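Local structure of octaprenyl-diphosphate synthase (Bacteroides thetaiotaomicron, 3RMG) at residues 202-205 with 206-210; 293-296 with 297-301; 175-178 with 179-183. The protein is probably a magnesium-dependent prenyltransferase of the FPP/GGPP synthase family, which lengthens isoprenoid diphosphates by joining prenyl units. All coordinates share one frame; numbering follows the deposited sequence.

Contact 1: 202-205 with 206-210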
loop_
_atom_site.group_PDB
_atom_site.type_symbol
_atom_site.label_atom_id
_atom_site.label_comp_id
_atom_site.label_asym_id
_atom_site.label_seq_id
_atom_site.Cartn_x
_atom_site.Cartn_y
_atom_site.Cartn_z
ATOM N N LEU A 202 14.231 -19.359 -13.194
ATOM C CA LEU A 202 14.804 -18.497 -14.220
ATOM C C LEU A 202 14.845 -17.029 -13.780
ATOM O O LEU A 202 15.893 -16.399 -13.793
ATOM C CB LEU A 202 13.988 -18.593 -15.506
ATOM C CG LEU A 202 14.584 -17.780 -16.648
ATOM C CD1 LEU A 202 16.030 -18.248 -16.916
ATOM C CD2 LEU A 202 13.720 -17.918 -17.891
ATOM N N GLY A 203 13.697 -16.483 -13.391
ATOM C CA GLY A 203 13.643 -15.070 -13.059
ATOM C C GLY A 203 14.493 -14.794 -11.840
ATOM O O GLY A 203 15.112 -13.728 -11.707
ATOM N N GLU A 204 14.518 -15.750 -10.920
ATOM C CA GLU A 204 15.313 -15.554 -9.727
ATOM C C GLU A 204 16.788 -15.496 -10.109
ATOM O O GLU A 204 17.510 -14.626 -9.634
ATOM C CB GLU A 204 15.064 -16.640 -8.681
ATOM C CG GLU A 204 16.018 -16.546 -7.493
ATOM C CD GLU A 204 15.628 -17.492 -6.373
ATOM O OE1 GLU A 204 16.347 -18.493 -6.157
ATOM O OE2 GLU A 204 14.586 -17.241 -5.732
ATOM N N TYR A 205 17.252 -16.428 -10.941
ATOM C CA TYR A 205 18.655 -16.383 -11.338
ATOM C C TYR A 205 18.981 -15.040 -11.982
ATOM O O TYR A 205 20.040 -14.450 -11.726
ATOM C CB TYR A 205 19.014 -17.504 -12.312
ATOM C CG TYR A 205 19.141 -18.862 -11.668
ATOM C CD1 TYR A 205 18.969 -20.019 -12.409
ATOM C CD2 TYR A 205 19.404 -18.991 -10.307
ATOM C CE1 TYR A 205 19.091 -21.279 -11.823
ATOM C CE2 TYR A 205 19.521 -20.241 -9.720
ATOM C CZ TYR A 205 19.373 -21.378 -10.491
ATOM O OH TYR A 205 19.488 -22.624 -9.919
ATOM N N ILE A 206 18.070 -14.569 -12.827
ATOM C CA ILE A 206 18.275 -13.313 -13.546
ATOM C C ILE A 206 18.327 -12.118 -12.588
ATOM O O ILE A 206 19.214 -11.239 -12.699
ATOM C CB ILE A 206 17.181 -13.114 -14.612
ATOM C CG1 ILE A 206 17.399 -14.108 -15.770
ATOM C CG2 ILE A 206 17.158 -11.668 -15.103
ATOM C CD1 ILE A 206 16.264 -14.156 -16.763
ATOM N N GLY A 207 17.385 -12.101 -11.643
ATOM C CA GLY A 207 17.337 -11.084 -10.602
ATOM C C GLY A 207 18.613 -11.056 -9.768
ATOM O O GLY A 207 19.074 -9.990 -9.369
ATOM N N ILE A 208 19.196 -12.221 -9.497
ATOM C CA ILE A 208 20.456 -12.259 -8.752
ATOM C C ILE A 208 21.639 -11.695 -9.556
ATOM O O ILE A 208 22.436 -10.925 -9.017
ATOM C CB ILE A 208 20.790 -13.672 -8.233
ATOM C CG1 ILE A 208 19.749 -14.113 -7.202
ATOM C CG2 ILE A 208 22.170 -13.687 -7.584
ATOM C CD1 ILE A 208 19.926 -15.581 -6.731
ATOM N N CYS A 209 21.764 -12.061 -10.835
ATOM C CA CYS A 209 22.806 -11.453 -11.679
ATOM C C CYS A 209 22.629 -9.928 -11.703
ATOM O O CYS A 209 23.580 -9.165 -11.558
ATOM C CB CYS A 209 22.731 -11.971 -13.111
ATOM S SG CYS A 209 23.116 -13.702 -13.315
ATOM N N PHE A 210 21.394 -9.503 -11.912
ATOM C CA PHE A 210 21.079 -8.097 -12.005
ATOM C C PHE A 210 21.507 -7.353 -10.740
ATOM O O PHE A 210 22.182 -6.323 -10.816
ATOM C CB PHE A 210 19.581 -7.938 -12.241
ATOM C CG PHE A 210 19.167 -6.550 -12.625
ATOM C CD1 PHE A 210 19.147 -6.162 -13.958
ATOM C CD2 PHE A 210 18.793 -5.628 -11.651
ATOM C CE1 PHE A 210 18.763 -4.876 -14.315
ATOM C CE2 PHE A 210 18.406 -4.337 -12.001
ATOM C CZ PHE A 210 18.393 -3.962 -13.336
#

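Contact 2: 293-296 with 297-301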
loop_
_atom_site.group_PDB
_atom_site.type_symbol
_atom_site.label_atom_id
_atom_site.label_comp_id
_atom_site.label_asym_id
_atom_site.label_seq_id
_atom_site.Cartn_x
_atom_site.Cartn_y
_atom_site.Cartn_z
ATOM N N GLN A 293 28.537 -17.689 -12.693
ATOM C CA GLN A 293 27.962 -18.935 -12.215
ATOM C C GLN A 293 26.436 -18.923 -12.338
ATOM O O GLN A 293 25.845 -19.893 -12.815
ATOM C CB GLN A 293 28.366 -19.198 -10.762
ATOM C CG GLN A 293 29.788 -19.712 -10.580
ATOM C CD GLN A 293 30.315 -19.479 -9.161
ATOM O OE1 GLN A 293 31.518 -19.553 -8.916
ATOM N NE2 GLN A 293 29.413 -19.185 -8.230
ATOM N N TYR A 294 25.802 -17.835 -11.903
ATOM C CA TYR A 294 24.345 -17.757 -11.957
ATOM C C TYR A 294 23.829 -17.641 -13.386
ATOM O O TYR A 294 22.759 -18.157 -13.714
ATOM C CB TYR A 294 23.802 -16.624 -11.083
ATOM C CG TYR A 294 23.684 -17.033 -9.640
ATOM C CD1 TYR A 294 22.596 -17.777 -9.197
ATOM C CD2 TYR A 294 24.667 -16.681 -8.714
ATOM C CE1 TYR A 294 22.495 -18.163 -7.869
ATOM C CE2 TYR A 294 24.579 -17.068 -7.380
ATOM C CZ TYR A 294 23.501 -17.808 -6.970
ATOM O OH TYR A 294 23.411 -18.180 -5.660
ATOM N N LYS A 295 24.596 -16.969 -14.229
ATOM C CA LYS A 295 24.269 -16.855 -15.639
ATOM C C LYS A 295 24.298 -18.232 -16.275
ATOM O O LYS A 295 23.441 -18.568 -17.094
ATOM C CB LYS A 295 25.274 -15.956 -16.341
ATOM C CG LYS A 295 24.909 -15.583 -17.746
ATOM C CD LYS A 295 25.985 -14.687 -18.326
ATOM C CE LYS A 295 25.758 -14.420 -19.795
ATOM N NZ LYS A 295 27.011 -13.965 -20.458
ATOM N N LYS A 296 25.285 -19.037 -15.901
ATOM C CA LYS A 296 25.370 -20.379 -16.460
ATOM C C LYS A 296 24.220 -21.229 -15.931
ATOM O O LYS A 296 23.645 -22.031 -16.661
ATOM C CB LYS A 296 26.718 -21.030 -16.133
ATOM C CG LYS A 296 26.815 -22.487 -16.559
ATOM C CD LYS A 296 27.970 -23.181 -15.854
ATOM C CE LYS A 296 27.806 -24.701 -15.820
ATOM N NZ LYS A 296 27.888 -25.313 -17.176
ATOM N N LYS A 297 23.873 -21.056 -14.660
ATOM C CA LYS A 297 22.727 -21.767 -14.114
ATOM C C LYS A 297 21.480 -21.438 -14.931
ATOM O O LYS A 297 20.657 -22.315 -15.223
ATOM C CB LYS A 297 22.521 -21.408 -12.647
ATOM C CG LYS A 297 23.508 -22.083 -11.679
ATOM C CD LYS A 297 23.131 -21.722 -10.247
ATOM C CE LYS A 297 24.348 -21.649 -9.330
ATOM N NZ LYS A 297 24.810 -22.998 -8.922
ATOM N N ALA A 298 21.364 -20.172 -15.325
ATOM C CA ALA A 298 20.229 -19.718 -16.104
ATOM C C ALA A 298 20.234 -20.312 -17.505
ATOM O O ALA A 298 19.197 -20.780 -17.971
ATOM C CB ALA A 298 20.192 -18.191 -16.166
ATOM N N PHE A 299 21.391 -20.286 -18.170
ATOM C CA PHE A 299 21.532 -20.849 -19.512
ATOM C C PHE A 299 21.241 -22.348 -19.510
ATOM O O PHE A 299 20.530 -22.863 -20.371
ATOM C CB PHE A 299 22.945 -20.592 -20.060
ATOM C CG PHE A 299 23.116 -19.224 -20.677
ATOM C CD1 PHE A 299 24.176 -18.952 -21.518
ATOM C CD2 PHE A 299 22.196 -18.223 -20.431
ATOM C CE1 PHE A 299 24.327 -17.698 -22.089
ATOM C CE2 PHE A 299 22.338 -16.971 -21.003
ATOM C CZ PHE A 299 23.410 -16.710 -21.831
ATOM N N ASP A 300 21.799 -23.040 -18.527
ATOM C CA ASP A 300 21.547 -24.448 -18.366
ATOM C C ASP A 300 20.053 -24.711 -18.187
ATOM O O ASP A 300 19.540 -25.709 -18.677
ATOM C CB ASP A 300 22.352 -24.996 -17.186
ATOM C CG ASP A 300 23.814 -25.197 -17.528
ATOM O OD1 ASP A 300 24.588 -25.508 -16.604
ATOM O OD2 ASP A 300 24.191 -25.036 -18.718
ATOM N N LEU A 301 19.350 -23.807 -17.508
ATOM C CA LEU A 301 17.909 -23.970 -17.341
ATOM C C LEU A 301 17.214 -23.861 -18.685
ATOM O O LEU A 301 16.351 -24.679 -19.004
ATOM C CB LEU A 301 17.316 -22.911 -16.412
ATOM C CG LEU A 301 16.755 -23.202 -15.017
ATOM C CD1 LEU A 301 15.901 -22.016 -14.642
ATOM C CD2 LEU A 301 15.929 -24.483 -14.911
#

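Contact 3: 175-178 with 179-183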
loop_
_atom_site.group_PDB
_atom_site.type_symbol
_atom_site.label_atom_id
_atom_site.label_comp_id
_atom_site.label_asym_id
_atom_site.label_seq_id
_atom_site.Cartn_x
_atom_site.Cartn_y
_atom_site.Cartn_z
ATOM N N ALA A 175 15.613 -10.005 -6.417
ATOM C CA ALA A 175 15.446 -11.252 -7.149
ATOM C C ALA A 175 14.042 -11.804 -6.951
ATOM O O ALA A 175 13.518 -12.527 -7.815
ATOM C CB ALA A 175 16.504 -12.270 -6.729
ATOM N N ALA A 176 13.421 -11.458 -5.821
ATOM C CA ALA A 176 12.044 -11.875 -5.570
ATOM C C ALA A 176 11.129 -11.215 -6.585
ATOM O O ALA A 176 10.189 -11.837 -7.071
ATOM C CB ALA A 176 11.614 -11.541 -4.159
ATOM N N LEU A 177 11.427 -9.962 -6.927
ATOM C CA LEU A 177 10.646 -9.245 -7.932
ATOM C C LEU A 177 10.839 -9.847 -9.330
ATOM O O LEU A 177 9.862 -10.113 -10.037
ATOM C CB LEU A 177 11.015 -7.758 -7.950
ATOM C CG LEU A 177 10.235 -6.868 -8.927
ATOM C CD1 LEU A 177 8.729 -6.987 -8.715
ATOM C CD2 LEU A 177 10.680 -5.409 -8.796
ATOM N N PHE A 178 12.092 -10.049 -9.741
ATOM C CA PHE A 178 12.344 -10.689 -11.026
ATOM C C PHE A 178 11.704 -12.094 -11.108
ATOM O O PHE A 178 11.127 -12.449 -12.124
ATOM C CB PHE A 178 13.838 -10.753 -11.338
ATOM C CG PHE A 178 14.399 -9.477 -11.907
ATOM C CD1 PHE A 178 14.777 -8.432 -11.072
ATOM C CD2 PHE A 178 14.561 -9.328 -13.281
ATOM C CE1 PHE A 178 15.307 -7.258 -11.598
ATOM C CE2 PHE A 178 15.086 -8.167 -13.815
ATOM C CZ PHE A 178 15.462 -7.126 -12.970
ATOM N N ALA A 179 11.811 -12.886 -10.048
ATOM C CA ALA A 179 11.175 -14.214 -10.019
ATOM C C ALA A 179 9.665 -14.066 -10.149
ATOM O O ALA A 179 9.014 -14.815 -10.881
ATOM C CB ALA A 179 11.519 -14.948 -8.724
ATOM N N ALA A 180 9.106 -13.084 -9.452
ATOM C CA ALA A 180 7.675 -12.842 -9.511
ATOM C C ALA A 180 7.274 -12.482 -10.934
ATOM O O ALA A 180 6.274 -12.980 -11.461
ATOM C CB ALA A 180 7.271 -11.742 -8.531
ATOM N N CYS A 181 8.065 -11.630 -11.578
ATOM C CA CYS A 181 7.751 -11.265 -12.954
ATOM C C CYS A 181 7.645 -12.492 -13.858
ATOM O O CYS A 181 6.659 -12.664 -14.585
ATOM C CB CYS A 181 8.800 -10.287 -13.490
ATOM S SG CYS A 181 8.614 -8.622 -12.768
ATOM N N ALA A 182 8.667 -13.341 -13.820
ATOM C CA ALA A 182 8.701 -14.518 -14.672
ATOM C C ALA A 182 7.566 -15.492 -14.300
ATOM O O ALA A 182 6.849 -15.962 -15.164
ATOM C CB ALA A 182 10.061 -15.193 -14.565
ATOM N N GLU A 183 7.395 -15.755 -13.008
ATOM C CA GLU A 183 6.336 -16.648 -12.523
ATOM C C GLU A 183 4.956 -16.191 -12.975
ATOM O O GLU A 183 4.153 -16.986 -13.480
ATOM C CB GLU A 183 6.365 -16.761 -10.992
ATOM C CG GLU A 183 5.452 -17.887 -10.460
ATOM C CD GLU A 183 5.481 -18.019 -8.949
ATOM O OE1 GLU A 183 4.882 -18.983 -8.447
ATOM O OE2 GLU A 183 6.112 -17.175 -8.267
#

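Contact 1: 202-205 with 206-210
Ile-206 sits one helical turn beyond Leu-202, and its ethyl arm bridges the step: CD1 of Ile-206 comes 4.0 Å from CG of Leu-202, the two side chains crossing at a slant. The first torsion accounts for this reach. With CG1 opposite the carbonyl carbon (chi1 -71°) and the arm extended beyond it, Ile-206 runs back over the preceding turn, and its CG1 lies 3.4 Å from the carbonyl O of Leu-202. That same oxygen accepts the N-H of Ile-206 at 3.0 Å from N, so hydrocarbon from the residue that donates the bond also covers the acceptor. Ile-208 repeats the pattern with Glu-204: CG1 of Ile-208 is 3.3 Å from O of Glu-204, and the two side chains run side by side in the same direction. The carboxylate of Glu-204 forms a salt bridge through OE2 with Arg-200, one turn earlier, while its methylene CG packs 4.1 Å from CD1 of Ile-208. Tyr-205 contributes chiefly through its backbone, its O taking the N-H of Cys-209 at 3.1 Å in a bond of 168° at the hydrogen; its ring leaves this helix to touch Lys-297 of helix 283-302. Between these bulky residues, Gly-203 and Gly-207 are joined by a 2.8 Å bond from N of Gly-207 to O of Gly-203. The whole forms about two and a half turns of alpha-helix in the buried interior, near the middle of the all-helical isoprenoid synthase fold. Four successive i to i+4 bonds satisfy the carbonyls of Leu-202 to Tyr-205; the isoleucine arms lay carbon beside the oxygens of Leu-202 and Glu-204, while the one charged group of the stretch is paired with Arg-200.

Contact 2: 293-296 with 297-301
Lys-295 and Phe-299 run side by side along the inner flank of helix 283-302, with CE of the lysine 3.9 Å from CZ of the ring and CG of Lys-295 over one ring face. The extended lysine chain (chi1 -170°, CG opposite the backbone N) carries its ammonium past the phenyl group to a salt bridge with Asp-319 of helix 309-323. Nearby, Ala-298 is buried against Leu-318 of that helix, and its N donates to O of Tyr-294 at 2.9 Å. Tyr-294 faces Ile-208 and Cys-209 of helix 193-217, so this amphipathic helix of the all-alpha isoprenoid synthase fold turns mostly apolar and aromatic surface to two neighbours, with Lys-295 paired to Asp-319 there, and carries Lys-296 and Asp-300 on its exposed side. Lys-297 straddles the boundary. Its CE stands 4.2 Å above the plane of the Tyr-294 ring, displaced toward the rim, whereas its NZ is 5.7 Å from the ring centroid, a long separation that allows at most a weak cation-pi attraction. The solvent side is looser. There Lys-296 and Asp-300 make a salt bridge, NZ to OD1, at 3.4 Å, only weak as a hydrogen bond; the bend at chi4 (67°) keeps NZ beside the acid, no farther from OD1 than CE. The backbone beneath is firmer, for N of Asp-300 lies 2.8 Å from O of Lys-296 in a bond of 169° at the hydrogen.

Contact 3: 175-178 with 179-183
Cys-181 follows Leu-177 by one turn of alpha-helix 174-188, a buried helix of the all-helical isoprenoid synthase fold, and donates its N-H to O of Leu-177 at 2.8 Å. The side chains meet more loosely, CD1 of Leu-177 being 4.4 Å from SG of Cys-181. On another flank, N of Ala-179 binds O of Ala-175 at 2.8 Å, and CB of Ala-179 packs 3.3 Å from that oxygen. Ala-180 does the same one residue on, its CB lying 3.3 Å from O of Ala-176. Ala-175, Ala-176, Ala-179 and Ala-180 offer only methyl groups, against which neighbouring helices lie: Ile-208 touches Ala-175, Leu-141 of helix 132-154 touches Ala-176 and Ala-180, and Leu-76 of helix 67-90 reaches both Ala-180 and Cys-181. Phe-178 projects from this helix toward Arg-51 and Leu-54 of helix 50-62. With CG opposite the carbonyl carbon (chi1 -82°), its ring is carried toward Phe-210 of helix 193-217, the two phenyl planes inclined at about 40°. The carbonyl O of Phe-178 accepts the N-H of Ala-182 at 3.1 Å from N, with 168° at the hydrogen.

How the contacts relate
From the N terminus, contact 3 (175-178 with 179-183) comes first, contact 1 (202-205 with 206-210) next and contact 2 (293-296 with 297-301) last. Each lies within one continuous helix and joins successive turns, so none closes a loop, and none nests within or crosses another. Contact 1 is the middle layer. On one flank O of Gly-203 lies 3.3 Å from CB of Phe-178 in contact 3; on another, CD2 of Tyr-205 packs 3.6 Å from CD1 of Tyr-294 in contact 2. Contacts 2 and 3 do not touch, their nearest atoms being about 8 Å apart, so helix 193-217 joins its predecessor in the chain, helix 174-188, to the much later helix 283-302.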